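Local coordinates for protein pectate lyase (Bacillus, PDB 3VMV) that probably cleaves polygalacturonate, the backbone of pectin, by beta-elimination, as a secreted family 1 polysaccharide lyase built on a parallel beta-helix, at residues Tyr24-Thr27 / Gly28-Gln32; Gln311-Ser314 / Ser315-His319. All blocks are in the same frame, centred on the assembly; numbering follows the deposited sequence.

Interaction 1 (Tyr24-Thr27 / Gly28-Gln32)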
loop_
_atom_site.group_PDB
_atom_site.type_symbol
_atom_site.label_atom_id
_atom_site.label_comp_id
_atom_site.label_asym_id
_atom_site.label_seq_id
_atom_site.Cartn_x
_atom_site.Cartn_y
_atom_site.Cartn_z
ATOM N N TYR A 24 22.418 10.456 -0.616
ATOM C CA TYR A 24 22.303 9.367 -1.550
ATOM C C TYR A 24 22.831 8.095 -0.910
ATOM O O TYR A 24 23.961 8.068 -0.389
ATOM C CB TYR A 24 23.078 9.657 -2.808
ATOM C CG TYR A 24 22.429 10.672 -3.745
ATOM C CD1 TYR A 24 22.493 12.040 -3.473
ATOM C CD2 TYR A 24 21.801 10.247 -4.897
ATOM C CE1 TYR A 24 21.903 12.968 -4.355
ATOM C CE2 TYR A 24 21.246 11.144 -5.778
ATOM C CZ TYR A 24 21.285 12.495 -5.493
ATOM O OH TYR A 24 20.710 13.367 -6.397
ATOM N N ALA A 25 22.047 7.027 -1.012
ATOM C CA ALA A 25 22.444 5.772 -0.385
ATOM C C ALA A 25 22.295 4.629 -1.360
ATOM O O ALA A 25 21.364 4.602 -2.159
ATOM C CB ALA A 25 21.542 5.500 0.821
ATOM N N SER A 26 23.180 3.657 -1.273
ATOM C CA SER A 26 23.091 2.502 -2.151
ATOM C C SER A 26 23.170 1.200 -1.383
ATOM O O SER A 26 23.244 0.144 -1.984
ATOM C CB SER A 26 24.183 2.541 -3.225
ATOM O OG SER A 26 25.445 2.751 -2.619
ATOM N N THR A 27 23.142 1.272 -0.056
ATOM C CA THR A 27 23.069 0.035 0.750
ATOM C C THR A 27 22.125 0.267 1.922
ATOM O O THR A 27 21.864 1.420 2.321
ATOM C CB THR A 27 24.448 -0.364 1.350
ATOM O OG1 THR A 27 24.844 0.632 2.316
ATOM C CG2 THR A 27 25.528 -0.523 0.240
ATOM N N GLY A 28 21.606 -0.819 2.493
ATOM C CA GLY A 28 20.729 -0.687 3.639
ATOM C C GLY A 28 21.469 -0.115 4.832
ATOM O O GLY A 28 20.883 0.620 5.633
ATOM N N ALA A 29 22.747 -0.446 4.950
ATOM C CA ALA A 29 23.557 0.136 6.024
ATOM C C ALA A 29 23.582 1.660 5.939
ATOM O O ALA A 29 23.409 2.334 6.950
ATOM C CB ALA A 29 24.945 -0.461 6.048
ATOM N N GLN A 30 23.729 2.213 4.733
ATOM C CA GLN A 30 23.711 3.672 4.618
ATOM C C GLN A 30 22.351 4.222 4.988
ATOM O O GLN A 30 22.253 5.192 5.718
ATOM C CB GLN A 30 24.074 4.127 3.208
ATOM C CG GLN A 30 25.544 3.979 2.901
ATOM C CD GLN A 30 25.903 4.631 1.593
ATOM O OE1 GLN A 30 25.261 4.368 0.598
ATOM N NE2 GLN A 30 26.933 5.474 1.586
ATOM N N ILE A 31 21.285 3.600 4.484
ATOM C CA ILE A 31 19.955 4.084 4.813
ATOM C C ILE A 31 19.695 4.022 6.317
ATOM O O ILE A 31 19.230 4.995 6.919
ATOM C CB ILE A 31 18.846 3.269 4.086
ATOM C CG1 ILE A 31 19.011 3.433 2.570
ATOM C CG2 ILE A 31 17.491 3.778 4.476
ATOM C CD1 ILE A 31 18.024 2.571 1.772
ATOM N N GLN A 32 19.973 2.869 6.921
ATOM C CA GLN A 32 19.687 2.716 8.357
ATOM C C GLN A 32 20.522 3.703 9.200
ATOM O O GLN A 32 20.023 4.297 10.175
ATOM C CB GLN A 32 19.923 1.269 8.813
ATOM C CG GLN A 32 19.287 0.962 10.184
ATOM C CD GLN A 32 17.782 1.051 10.073
ATOM O OE1 GLN A 32 17.184 0.244 9.381
ATOM N NE2 GLN A 32 17.171 2.025 10.746
HETATM O O HOH W 1 27.814 3.947 -1.425
#
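Thr27 meets Gln30 at the N-cap of helix 28-40, where the chain leaves the edge strand 21-25 of the parallel beta-helix and turns straight into the helix. Thr27 OG1 accepts from Gln30 N at 3.1 Å, and with chi1 at 66° the hydroxyl oxygen leans over the helix start, where the first amide groups look for acceptors. Thr27 O then receives Ile31 N, an ordinary helical bond. Beyond the cap, Gln30 CB packs against Ala25 CB at 3.7 Å and also lies near Thr27 O. Gln30 CG brushes Thr27 OG1 (3.5 Å), the two side chains crossing at a slant. From there the chain runs extended back over the turn, and Gln30 OE1 comes to 3.3 Å from Ala25 CA. This same OE1 takes the backbone N-H of Ser26 at 2.9 Å, nearly in line with the C=O, so the glutamine supplies an acceptor to the loop just before the cap. Ala25 CB touches Ile31 CG1; Ala25 rests on Ile50 and Ile31 on Val52, both of strand 48-52. A water joins two of the side chains: it sits 2.9 Å from Ser26 OG and donates to Gln30 OE1 at 3.3 Å.

Interaction 2 (Gln311-Ser314 / Ser315-His319)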
loop_
_atom_site.group_PDB
_atom_site.type_symbol
_atom_site.label_atom_id
_atom_site.label_comp_id
_atom_site.label_asym_id
_atom_site.label_seq_id
_atom_site.Cartn_x
_atom_site.Cartn_y
_atom_site.Cartn_z
ATOM N N GLN A 311 -10.261 5.917 -19.044
ATOM C CA GLN A 311 -9.140 6.843 -19.084
ATOM C C GLN A 311 -8.126 6.434 -18.042
ATOM O O GLN A 311 -6.910 6.494 -18.289
ATOM C CB GLN A 311 -9.639 8.245 -18.754
ATOM C CG GLN A 311 -10.435 8.885 -19.891
ATOM C CD GLN A 311 -11.311 10.063 -19.425
ATOM O OE1 GLN A 311 -11.417 10.374 -18.226
ATOM N NE2 GLN A 311 -11.958 10.714 -20.390
ATOM N N ALA A 312 -8.603 6.028 -16.874
ATOM C CA ALA A 312 -7.674 5.580 -15.854
ATOM C C ALA A 312 -6.881 4.358 -16.278
ATOM O O ALA A 312 -5.677 4.271 -16.003
ATOM C CB ALA A 312 -8.411 5.320 -14.559
ATOM N N LYS A 313 -7.549 3.410 -16.927
ATOM C CA LYS A 313 -6.829 2.217 -17.373
ATOM C C LYS A 313 -5.629 2.627 -18.238
ATOM O O LYS A 313 -4.519 2.138 -18.021
ATOM C CB LYS A 313 -7.789 1.314 -18.132
ATOM C CG LYS A 313 -7.101 0.137 -18.842
ATOM C CD LYS A 313 -8.120 -0.537 -19.724
ATOM C CE LYS A 313 -7.559 -1.807 -20.378
ATOM N NZ LYS A 313 -6.655 -1.431 -21.497
ATOM N N SER A 314 -5.844 3.515 -19.205
ATOM C CA SER A 314 -4.726 3.938 -20.049
ATOM C C SER A 314 -3.659 4.738 -19.288
ATOM O O SER A 314 -2.457 4.550 -19.517
ATOM C CB SER A 314 -5.248 4.715 -21.245
ATOM O OG SER A 314 -5.991 5.833 -20.830
ATOM N N SER A 315 -4.072 5.585 -18.349
ATOM C CA SER A 315 -3.089 6.349 -17.561
ATOM C C SER A 315 -2.227 5.431 -16.709
ATOM O O SER A 315 -1.016 5.654 -16.607
ATOM C CB SER A 315 -3.775 7.392 -16.682
ATOM O OG SER A 315 -4.324 8.424 -17.510
ATOM N N VAL A 316 -2.843 4.431 -16.097
ATOM C CA VAL A 316 -2.112 3.482 -15.251
ATOM C C VAL A 316 -1.149 2.679 -16.113
ATOM O O VAL A 316 0.017 2.493 -15.729
ATOM C CB VAL A 316 -3.101 2.573 -14.526
ATOM C CG1 VAL A 316 -2.345 1.410 -13.809
ATOM C CG2 VAL A 316 -3.867 3.404 -13.469
ATOM N N GLU A 317 -1.608 2.228 -17.285
ATOM C CA GLU A 317 -0.719 1.486 -18.161
ATOM C C GLU A 317 0.552 2.294 -18.473
ATOM O O GLU A 317 1.674 1.750 -18.551
ATOM C CB GLU A 317 -1.443 1.118 -19.469
ATOM C CG GLU A 317 -2.489 0.041 -19.285
ATOM C CD GLU A 317 -3.412 -0.121 -20.502
ATOM O OE1 GLU A 317 -3.552 0.820 -21.318
ATOM O OE2 GLU A 317 -4.012 -1.195 -20.639
ATOM N N GLN A 318 0.373 3.591 -18.682
ATOM C CA GLN A 318 1.465 4.428 -19.163
ATOM C C GLN A 318 2.313 5.005 -18.082
ATOM O O GLN A 318 3.543 5.214 -18.311
ATOM C CB GLN A 318 0.912 5.551 -20.033
ATOM C CG GLN A 318 0.182 4.982 -21.247
ATOM C CD GLN A 318 -0.539 6.044 -22.031
ATOM O OE1 GLN A 318 -1.684 5.853 -22.442
ATOM N NE2 GLN A 318 0.137 7.170 -22.263
ATOM N N HIS A 319 1.734 5.283 -16.921
ATOM C CA HIS A 319 2.440 6.139 -15.980
ATOM C C HIS A 319 2.615 5.577 -14.581
ATOM O O HIS A 319 3.249 6.234 -13.722
ATOM C CB HIS A 319 1.777 7.508 -15.883
ATOM C CG HIS A 319 1.661 8.209 -17.191
ATOM N ND1 HIS A 319 2.753 8.669 -17.895
ATOM C CD2 HIS A 319 0.570 8.510 -17.937
ATOM C CE1 HIS A 319 2.337 9.242 -19.011
ATOM N NE2 HIS A 319 1.019 9.160 -19.059
HETATM O O HOH W 2 -6.213 8.679 -20.006
HETATM O O HOH W 3 -6.443 1.161 -22.624
#
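Helix 309-319, a short C-terminal helix lying against the beta-helix, carries an i to i+4 salt bridge between Lys313 and Glu317 along one side. Lys313 NZ donates to Glu317 OE2 at 2.8 Å, arriving on the syn side of the carboxylate but 32° out of its plane. The lysine chain is extended as far as CE and bends only at its last torsion (chi4 -76°), which swings NZ round to the acid; Lys313 CE passes 3.6 Å from Glu317 OE2. A water ties the pair a second time, accepting from Lys313 NZ and donating to Glu317 OE1 at 3.2 Å. Both side chains also touch Tyr222 of strand 222-226. Two residues before the lysine, Gln311 O takes two donors, Ser315 N at 3.0 Å and Ser314 OG at 2.8 Å, the hydroxyl coming from well to one side of the C=O direction. A further water donates to Gln311 O and lies 3.1 Å from Ser315 OG, a hydroxyl that also bonds to Gln307. A methionine in place of Lys313 would probably leave Glu317 OE2 without its charged mate and the carboxylate freer to turn. With the ammonium held both directly and through water, the acid's charge is probably partly balanced, which is likely to favour its ionised form.

How the interactions relate
From the N terminus, strand 21-25 runs into interaction 1, which closes the tight turn into helix 28-40; the chain then comes back as strand 48-52, which pairs in parallel with strand 21-25. The successive strands of the beta-helix follow, up to strand 283-285, before the chain reaches helix 309-319 and interaction 2, a contact within a single helix. The two therefore stand in series, neither nested nor crossed. Interactions 1 and 2 do not touch: the centres of interactions 1 and 2 lie 33 Å apart and their nearest atoms about 20 Å apart. Interaction 1 belongs to the N-terminal end of the beta-helix, whereas 311-319 lies against residues of strands 165-175 and 222-226.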